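Local coordinates for protein tannase (Lactobacillus plantarum, PDB 4J0G) that hydrolyses the galloyl ester bonds of tannins to release gallic acid, and probably works as a serine esterase of the alpha/beta-hydrolase fold, at residues A[157-162]-A[197-202]; A[202-207]-A[413-418]; A[296-301]-A[329-334]. All coordinates share one frame; numbering follows the deposited sequence.

Overall arrangement
Contacts 1 and 2 follow each other in the chain and across one sheet, the mixed central sheet of the alpha/beta-hydrolase fold. Strand 200-204 stands in the middle, with 158-161 on one flank (contact 1) and 411-415 on the other (contact 2). They share Ser202, and their centres are about 14 Å apart. Contact 3 joins helix 292-310 to the two-stranded hairpin 321-331 and the start of helix 333-340; its centre lies about 18 Å from that of contact 2. Ala418 CB packs on Leu301 CD2 at 3.9 Å. The long segment between strands 200-204 and 411-415, which holds contact 3, thus comes back near the probable substrate end of the sheet.

Contact 1: residues A[157-162]-A[197-202]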
loop_
_atom_site.group_PDB
_atom_site.type_symbol
_atom_site.label_atom_id
_atom_site.label_comp_id
_atom_site.label_asym_id
_atom_site.label_seq_id
_atom_site.Cartn_x
_atom_site.Cartn_y
_atom_site.Cartn_z
ATOM N N ARG A 157 15.401 9.193 7.485
ATOM C CA ARG A 157 15.347 7.746 7.295
ATOM C C ARG A 157 13.966 7.152 7.547
ATOM O O ARG A 157 13.831 6.067 8.114
ATOM C CB ARG A 157 16.444 7.039 8.083
ATOM C CG ARG A 157 17.832 7.414 7.587
ATOM C CD ARG A 157 18.095 6.941 6.174
ATOM N NE ARG A 157 19.431 7.312 5.713
ATOM C CZ ARG A 157 19.697 8.398 4.979
ATOM N NH1 ARG A 157 18.721 9.220 4.636
ATOM N NH2 ARG A 157 20.947 8.658 4.605
ATOM N N ILE A 158 12.926 7.882 7.139
ATOM C CA ILE A 158 11.568 7.401 7.301
ATOM C C ILE A 158 11.197 6.404 6.205
ATOM O O ILE A 158 11.384 6.640 5.011
ATOM C CB ILE A 158 10.577 8.573 7.267
ATOM C CG1 ILE A 158 10.774 9.471 8.493
ATOM C CG2 ILE A 158 9.145 8.064 7.157
ATOM C CD1 ILE A 158 9.984 10.761 8.433
ATOM N N ILE A 159 10.697 5.260 6.662
ATOM C CA ILE A 159 10.252 4.170 5.814
ATOM C C ILE A 159 8.817 3.827 6.173
ATOM O O ILE A 159 8.537 3.412 7.304
ATOM C CB ILE A 159 11.128 2.920 6.031
ATOM C CG1 ILE A 159 12.605 3.252 5.802
ATOM C CG2 ILE A 159 10.680 1.789 5.121
ATOM C CD1 ILE A 159 13.516 2.775 6.908
ATOM N N THR A 160 7.899 4.044 5.235
ATOM C CA THR A 160 6.490 3.723 5.455
ATOM C C THR A 160 6.227 2.247 5.192
ATOM O O THR A 160 6.951 1.613 4.427
ATOM C CB THR A 160 5.550 4.608 4.608
ATOM O OG1 THR A 160 6.003 4.636 3.249
ATOM C CG2 THR A 160 5.518 6.022 5.167
ATOM N N ASN A 161 5.190 1.705 5.820
ATOM C CA ASN A 161 4.795 0.317 5.592
ATOM C C ASN A 161 3.288 0.166 5.669
ATOM O O ASN A 161 2.633 0.820 6.479
ATOM C CB ASN A 161 5.460 -0.590 6.637
ATOM C CG ASN A 161 5.218 -2.066 6.374
ATOM O OD1 ASN A 161 5.364 -2.540 5.249
ATOM N ND2 ASN A 161 4.837 -2.799 7.413
ATOM N N GLY A 162 2.738 -0.702 4.830
ATOM C CA GLY A 162 1.309 -0.945 4.827
ATOM C C GLY A 162 0.894 -2.098 3.933
ATOM O O GLY A 162 1.665 -2.551 3.081
ATOM N N ASP A 197 8.544 14.417 2.146
ATOM C CA ASP A 197 9.219 13.378 1.372
ATOM C C ASP A 197 9.907 12.388 2.292
ATOM O O ASP A 197 10.421 12.763 3.343
ATOM C CB ASP A 197 10.266 13.989 0.441
ATOM C CG ASP A 197 11.334 14.760 1.193
ATOM O OD1 ASP A 197 11.033 15.859 1.711
ATOM O OD2 ASP A 197 12.477 14.261 1.271
ATOM N N ILE A 198 9.935 11.123 1.880
ATOM C CA ILE A 198 10.509 10.078 2.717
ATOM C C ILE A 198 11.667 9.329 2.053
ATOM O O ILE A 198 11.966 9.526 0.877
ATOM C CB ILE A 198 9.442 9.064 3.164
ATOM C CG1 ILE A 198 8.811 8.377 1.951
ATOM C CG2 ILE A 198 8.391 9.750 4.024
ATOM C CD1 ILE A 198 7.857 7.257 2.310
ATOM N N PHE A 199 12.300 8.465 2.841
ATOM C CA PHE A 199 13.510 7.740 2.462
ATOM C C PHE A 199 13.298 6.447 1.669
ATOM O O PHE A 199 14.004 6.184 0.693
ATOM C CB PHE A 199 14.317 7.446 3.724
ATOM C CG PHE A 199 15.536 6.607 3.487
ATOM C CD1 PHE A 199 16.611 7.082 2.756
ATOM C CD2 PHE A 199 15.603 5.334 4.028
ATOM C CE1 PHE A 199 17.726 6.291 2.556
ATOM C CE2 PHE A 199 16.709 4.541 3.839
ATOM C CZ PHE A 199 17.776 5.015 3.102
ATOM N N ALA A 200 12.333 5.639 2.091
ATOM C CA ALA A 200 12.114 4.342 1.471
ATOM C C ALA A 200 10.667 3.908 1.609
ATOM O O ALA A 200 9.964 4.331 2.529
ATOM C CB ALA A 200 13.043 3.299 2.067
ATOM N N VAL A 201 10.233 3.041 0.702
ATOM C CA VAL A 201 8.866 2.548 0.706
ATOM C C VAL A 201 8.812 1.041 0.850
ATOM O O VAL A 201 9.479 0.306 0.116
ATOM C CB VAL A 201 8.106 2.950 -0.575
ATOM C CG1 VAL A 201 6.775 2.207 -0.658
ATOM C CG2 VAL A 201 7.897 4.458 -0.613
ATOM N N SER A 202 8.012 0.586 1.806
ATOM C CA SER A 202 7.617 -0.808 1.873
ATOM C C SER A 202 6.133 -0.886 1.577
ATOM O O SER A 202 5.337 -0.189 2.206
ATOM C CB SER A 202 7.896 -1.351 3.273
ATOM O OG SER A 202 7.338 -2.637 3.436
#
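Ile159 with Ala200 and Thr160 with Val201 are parallel bridge pairs joining two neighbouring strands in the central sheet of the alpha/beta-hydrolase fold; strand 158-161 leads into the GxSxG sequence that probably forms the nucleophile elbow. The axes of strand 158-161 and the short strand piece 200-202 lie at 18°. Their backbone ladder begins with Ile158 O, which accepts from both Phe199 N (3.0 Å) and Ala200 N (3.2 Å), so one carbonyl grips the chain where it enters the strand. Thr160 N reaches Ala200 O only weakly, and Ser202 N closes on Thr160 O at 3.0 Å.

Apolar contacts lie on both faces. Beside Thr160, Ile158 and Ile198 meet nearly perpendicularly, their CG2 methyls 3.6 Å apart, under helix 132-146; branched aliphatic chains suit this buried layer. Thr160 sets OG1 and CG2 against Ile198 CD1, while OG1 finds its polar partner in Ser170. On the other face Ile159 CG1 rests on Ala200 CB, whose small size leaves room for it, with helix 458-469 packed nearby.

Where the two strands begin, Arg157 and Phe199 stack. The arginine chain bends at its second torsion (chi2 -65°), which carries CD over the centre of the ring, 3.4 Å from the centroid, and the guanidinium lies nearly flat on the same face, displaced toward the rim in an off-centre cation-pi contact.

One side-chain bond crosses the strands: Ser202 OG gives its hydroxyl proton to Asn161 OD1 at 2.7 Å, from 35° outside the amide's carbonyl plane.

Contact 2: residues A[202-207]-A[413-418]; sequences SAYCPI and RIRHGA. With HG (mercury (II) ion), chain D.
In the parallel part of the mixed central sheet of an alpha/beta-hydrolase, Ala203 pairs with Ile414 and Tyr204 with Arg415 where both strands end beside the substrate pocket. Ala203 N donates to Arg413 O at 2.9 Å, Ala203 O takes Arg415 N at 2.9 Å, and Cys205 N continues the ladder to Arg415 O; all three bonds are nearly straight.

On the face of Tyr204, the phenol ring takes Arg415 CB against CD1 (3.7 Å). The two guanidiniums lie face against face, the CZ of Arg415 3.4 Å above the Arg413 plane and offset toward its rim. Their like charges are probably offset by salt bridges, Arg413 to Asp457 and Arg415 to Asp443, while Arg415 NH1 donates to Ile414 O. Tyrosine suits its place by combining a ring for Arg415 CB with an OH that is hydrogen-bonded to Asp457; with a leucine here that carboxylate would probably lose one of its holds and be freer to turn.

Beyond the strands, Cys205 turns the chain aside at a positive phi of 34°. Its SG meets the edge of the His416 ring in plane, 3.7 Å from CD2, and binds a mercury ion at 2.6 Å with two waters. His416 NE2 is hydrogen-bonded to Asp422, which is seen to bind 3,4-dihydroxybenzoate in a structure of this protein. Strand ends turning into such pocket loops are typical of alpha/beta-hydrolase active sites.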
loop_
_atom_site.group_PDB
_atom_site.type_symbol
_atom_site.label_atom_id
_atom_site.label_comp_id
_atom_site.label_asym_id
_atom_site.label_seq_id
_atom_site.Cartn_x
_atom_site.Cartn_y
_atom_site.Cartn_z
ATOM N N SER A 202 8.012 0.586 1.806
ATOM C CA SER A 202 7.617 -0.808 1.873
ATOM C C SER A 202 6.133 -0.886 1.577
ATOM O O SER A 202 5.337 -0.189 2.206
ATOM C CB SER A 202 7.896 -1.351 3.273
ATOM O OG SER A 202 7.338 -2.637 3.436
ATOM N N ALA A 203 5.757 -1.722 0.612
ATOM C CA ALA A 203 4.346 -1.871 0.281
ATOM C C ALA A 203 3.942 -3.313 -0.008
ATOM O O ALA A 203 4.524 -3.982 -0.866
ATOM C CB ALA A 203 3.995 -0.975 -0.905
ATOM N N TYR A 204 2.926 -3.769 0.717
ATOM C CA TYR A 204 2.313 -5.072 0.492
ATOM C C TYR A 204 1.005 -4.938 -0.267
ATOM O O TYR A 204 0.141 -4.147 0.117
ATOM C CB TYR A 204 2.097 -5.796 1.814
ATOM C CG TYR A 204 3.393 -6.133 2.514
ATOM C CD1 TYR A 204 4.060 -7.325 2.243
ATOM C CD2 TYR A 204 3.960 -5.255 3.431
ATOM C CE1 TYR A 204 5.252 -7.633 2.872
ATOM C CE2 TYR A 204 5.145 -5.555 4.064
ATOM C CZ TYR A 204 5.788 -6.743 3.781
ATOM O OH TYR A 204 6.970 -7.043 4.413
ATOM N N CYS A 205 0.859 -5.719 -1.332
ATOM C CA CYS A 205 -0.348 -5.707 -2.151
ATOM C C CYS A 205 -0.987 -4.323 -2.238
ATOM O O CYS A 205 -2.144 -4.156 -1.850
ATOM C CB CYS A 205 -1.378 -6.667 -1.562
ATOM S SG CYS A 205 -0.702 -8.147 -0.804
ATOM N N PRO A 206 -0.245 -3.321 -2.728
ATOM C CA PRO A 206 -0.852 -1.984 -2.741
ATOM C C PRO A 206 -2.091 -1.910 -3.638
ATOM O O PRO A 206 -1.985 -2.171 -4.838
ATOM C CB PRO A 206 0.274 -1.098 -3.300
ATOM C CG PRO A 206 1.160 -2.047 -4.058
ATOM C CD PRO A 206 1.118 -3.327 -3.288
ATOM N N ILE A 207 -3.242 -1.532 -3.084
ATOM C CA ILE A 207 -4.432 -1.404 -3.909
ATOM C C ILE A 207 -4.467 0.034 -4.413
ATOM O O ILE A 207 -5.016 0.924 -3.762
ATOM C CB ILE A 207 -5.707 -1.740 -3.112
ATOM C CG1 ILE A 207 -5.635 -3.168 -2.554
ATOM C CG2 ILE A 207 -6.955 -1.515 -3.960
ATOM C CD1 ILE A 207 -5.496 -4.262 -3.612
ATOM N N ARG A 413 10.347 -1.369 -1.878
ATOM C CA ARG A 413 10.187 -2.807 -1.721
ATOM C C ARG A 413 8.712 -3.182 -1.794
ATOM O O ARG A 413 7.918 -2.784 -0.946
ATOM C CB ARG A 413 10.824 -3.311 -0.425
ATOM C CG ARG A 413 10.754 -4.826 -0.273
ATOM C CD ARG A 413 11.412 -5.287 1.013
ATOM N NE ARG A 413 11.575 -6.736 1.057
ATOM C CZ ARG A 413 10.665 -7.587 1.525
ATOM N NH1 ARG A 413 9.511 -7.147 2.007
ATOM N NH2 ARG A 413 10.920 -8.890 1.518
ATOM N N ILE A 414 8.337 -3.921 -2.825
ATOM C CA ILE A 414 6.934 -4.218 -3.035
ATOM C C ILE A 414 6.720 -5.727 -3.037
ATOM O O ILE A 414 7.489 -6.466 -3.652
ATOM C CB ILE A 414 6.469 -3.615 -4.378
ATOM C CG1 ILE A 414 6.668 -2.097 -4.367
ATOM C CG2 ILE A 414 5.036 -4.002 -4.675
ATOM C CD1 ILE A 414 6.337 -1.416 -5.674
ATOM N N ARG A 415 5.668 -6.178 -2.364
ATOM C CA ARG A 415 5.327 -7.594 -2.349
ATOM C C ARG A 415 3.842 -7.755 -2.625
ATOM O O ARG A 415 3.018 -6.981 -2.136
ATOM C CB ARG A 415 5.698 -8.217 -1.007
ATOM C CG ARG A 415 7.195 -8.311 -0.754
ATOM C CD ARG A 415 7.834 -9.303 -1.724
ATOM N NE ARG A 415 9.260 -9.513 -1.470
ATOM C CZ ARG A 415 10.241 -8.750 -1.944
ATOM N NH1 ARG A 415 9.966 -7.705 -2.711
ATOM N NH2 ARG A 415 11.503 -9.041 -1.656
ATOM N N HIS A 416 3.506 -8.770 -3.410
ATOM C CA HIS A 416 2.117 -9.147 -3.632
ATOM C C HIS A 416 2.068 -10.677 -3.713
ATOM O O HIS A 416 2.766 -11.264 -4.530
ATOM C CB HIS A 416 1.616 -8.468 -4.910
ATOM C CG HIS A 416 0.177 -8.730 -5.222
ATOM N ND1 HIS A 416 -0.291 -8.877 -6.509
ATOM C CD2 HIS A 416 -0.908 -8.803 -4.416
ATOM C CE1 HIS A 416 -1.598 -9.065 -6.480
ATOM N NE2 HIS A 416 -1.997 -9.024 -5.221
ATOM N N GLY A 417 1.289 -11.333 -2.860
ATOM C CA GLY A 417 1.319 -12.790 -2.807
ATOM C C GLY A 417 0.904 -13.420 -4.127
ATOM O O GLY A 417 0.022 -12.905 -4.814
ATOM N N ALA A 418 1.541 -14.533 -4.485
ATOM C CA ALA A 418 1.237 -15.213 -5.740
ATOM C C ALA A 418 -0.141 -15.880 -5.777
ATOM O O ALA A 418 -0.620 -16.278 -6.835
ATOM C CB ALA A 418 2.321 -16.227 -6.047
HETATM HG HG HG D . -2.972 -9.333 -0.816
HETATM O O HOH W 1 -5.336 -10.885 -1.330
HETATM O O HOH W 2 -3.838 -6.910 -0.499
#

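Contact 3: residues A[296-301]-A[329-334]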
loop_
_atom_site.group_PDB
_atom_site.type_symbol
_atom_site.label_atom_id
_atom_site.label_comp_id
_atom_site.label_asym_id
_atom_site.label_seq_id
_atom_site.Cartn_x
_atom_site.Cartn_y
_atom_site.Cartn_z
ATOM N N VAL A 296 5.948 -11.517 -18.928
ATOM C CA VAL A 296 6.626 -11.035 -17.732
ATOM C C VAL A 296 5.893 -11.443 -16.456
ATOM O O VAL A 296 6.507 -11.898 -15.491
ATOM C CB VAL A 296 6.833 -9.517 -17.774
ATOM C CG1 VAL A 296 7.209 -8.991 -16.402
ATOM C CG2 VAL A 296 7.900 -9.162 -18.796
ATOM N N VAL A 297 4.575 -11.264 -16.455
ATOM C CA VAL A 297 3.745 -11.679 -15.331
ATOM C C VAL A 297 3.959 -13.165 -15.081
ATOM O O VAL A 297 4.159 -13.595 -13.944
ATOM C CB VAL A 297 2.256 -11.374 -15.563
ATOM C CG1 VAL A 297 1.421 -11.844 -14.374
ATOM C CG2 VAL A 297 2.058 -9.878 -15.806
ATOM N N ARG A 298 3.911 -13.952 -16.149
ATOM C CA ARG A 298 4.121 -15.390 -16.034
ATOM C C ARG A 298 5.489 -15.721 -15.419
ATOM O O ARG A 298 5.592 -16.577 -14.542
ATOM C CB ARG A 298 3.992 -16.059 -17.400
ATOM C CG ARG A 298 3.987 -17.578 -17.332
ATOM C CD ARG A 298 3.591 -18.176 -18.657
ATOM N NE ARG A 298 4.281 -17.506 -19.747
ATOM C CZ ARG A 298 3.682 -17.085 -20.854
ATOM N NH1 ARG A 298 2.379 -17.268 -21.007
ATOM N NH2 ARG A 298 4.387 -16.486 -21.802
ATOM N N GLN A 299 6.538 -15.047 -15.883
ATOM C CA GLN A 299 7.880 -15.318 -15.377
ATOM C C GLN A 299 8.032 -15.033 -13.886
ATOM O O GLN A 299 8.723 -15.766 -13.177
ATOM C CB GLN A 299 8.946 -14.564 -16.173
ATOM C CG GLN A 299 9.376 -15.288 -17.436
ATOM C CD GLN A 299 9.777 -14.339 -18.545
ATOM O OE1 GLN A 299 8.946 -13.592 -19.068
ATOM N NE2 GLN A 299 11.054 -14.367 -18.919
ATOM N N LEU A 300 7.376 -13.983 -13.406
ATOM C CA LEU A 300 7.449 -13.657 -11.992
ATOM C C LEU A 300 6.764 -14.750 -11.178
ATOM O O LEU A 300 7.206 -15.073 -10.079
ATOM C CB LEU A 300 6.864 -12.273 -11.705
ATOM C CG LEU A 300 7.819 -11.139 -12.094
ATOM C CD1 LEU A 300 7.075 -9.823 -12.268
ATOM C CD2 LEU A 300 8.939 -10.995 -11.079
ATOM N N LEU A 301 5.671 -15.299 -11.705
ATOM C CA LEU A 301 4.974 -16.399 -11.040
ATOM C C LEU A 301 5.779 -17.702 -11.117
ATOM O O LEU A 301 5.759 -18.509 -10.187
ATOM C CB LEU A 301 3.593 -16.604 -11.663
ATOM C CG LEU A 301 2.548 -15.530 -11.354
ATOM C CD1 LEU A 301 1.311 -15.671 -12.216
ATOM C CD2 LEU A 301 2.188 -15.571 -9.885
ATOM N N THR A 329 9.846 -24.961 -15.485
ATOM C CA THR A 329 10.281 -24.480 -16.800
ATOM C C THR A 329 9.224 -23.658 -17.521
ATOM O O THR A 329 9.535 -22.894 -18.436
ATOM C CB THR A 329 10.778 -25.623 -17.709
ATOM O OG1 THR A 329 9.809 -26.678 -17.731
ATOM C CG2 THR A 329 12.111 -26.163 -17.211
ATOM N N ASP A 330 7.970 -23.828 -17.115
ATOM C CA ASP A 330 6.876 -23.113 -17.752
ATOM C C ASP A 330 5.632 -23.081 -16.871
ATOM O O ASP A 330 5.590 -23.702 -15.810
ATOM C CB ASP A 330 6.562 -23.712 -19.120
ATOM C CG ASP A 330 6.157 -22.659 -20.132
ATOM O OD1 ASP A 330 5.698 -21.576 -19.719
ATOM O OD2 ASP A 330 6.311 -22.910 -21.343
ATOM N N LEU A 331 4.623 -22.349 -17.329
ATOM C CA LEU A 331 3.380 -22.182 -16.592
ATOM C C LEU A 331 2.189 -21.954 -17.534
ATOM O O LEU A 331 2.256 -21.099 -18.418
ATOM C CB LEU A 331 3.499 -21.012 -15.613
ATOM C CG LEU A 331 2.183 -20.564 -14.980
ATOM C CD1 LEU A 331 1.580 -21.710 -14.162
ATOM C CD2 LEU A 331 2.410 -19.342 -14.112
ATOM N N ASP A 332 1.115 -22.721 -17.367
ATOM C CA ASP A 332 -0.127 -22.403 -18.064
ATOM C C ASP A 332 -0.871 -21.367 -17.236
ATOM O O ASP A 332 -1.565 -21.695 -16.273
ATOM C CB ASP A 332 -1.001 -23.648 -18.197
ATOM C CG ASP A 332 -2.305 -23.371 -18.920
ATOM O OD1 ASP A 332 -2.725 -22.194 -18.959
ATOM O OD2 ASP A 332 -2.924 -24.324 -19.434
ATOM N N LEU A 333 -0.747 -20.111 -17.648
ATOM C CA LEU A 333 -1.276 -18.995 -16.878
ATOM C C LEU A 333 -2.794 -19.088 -16.678
ATOM O O LEU A 333 -3.296 -18.838 -15.590
ATOM C CB LEU A 333 -0.874 -17.694 -17.584
ATOM C CG LEU A 333 -0.193 -16.547 -16.817
ATOM C CD1 LEU A 333 -0.256 -15.200 -17.550
ATOM C CD2 LEU A 333 -0.658 -16.434 -15.373
ATOM N N SER A 334 -3.525 -19.461 -17.727
ATOM C CA SER A 334 -4.981 -19.589 -17.632
ATOM C C SER A 334 -5.439 -20.679 -16.649
ATOM O O SER A 334 -6.396 -20.493 -15.897
ATOM C CB SER A 334 -5.606 -19.799 -19.015
ATOM O OG SER A 334 -5.277 -18.724 -19.883
#
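Arg298 and Leu331 lie alongside and point oppositely, the arginine reaching out from its helix and the leucine in from the hairpin strand. With CG turned away from the backbone N, Arg298 extends its methylenes toward the strand and lays CG against Leu331 CB at 3.9 Å; CD comes to 3.2 Å from Leu331 O. A long, partly aliphatic chain suits this border, where the inner part packs and the charged head reaches the margin. A bend at the third torsion (chi3 45°) turns that head aside, and NH2 pairs with Asp295 of its helix. The carboxylate plane of Asp330 stands 79° from the guanidinium; OD1, 4.3 Å from Arg298 NE, lies well outside the guanidinium plane and no N-H points at it, so the opposite charges probably attract without a salt bridge. The same OD1 accepts the Leu331 N-H.

Further in, Leu331 CD2 sits on Leu301 CB at 3.9 Å, whereas Leu301 meets Leu333 almost at right angles, Leu301 CD1 3.8 Å from Leu333 CD2. Their flexible branched ends suit a junction where helix and strand axes lie at 117°.

Thr329 and Asp330 both face Val322 in a classic beta bulge, and Leu331 is backed by Phe321 of the partner strand and by Ile302. Asp332 caps helix 333-340, while Leu301 reaches Ala418 and Leu446, placing helix 292-310 between the hairpin and the loops after strands 411-415 and 441-445.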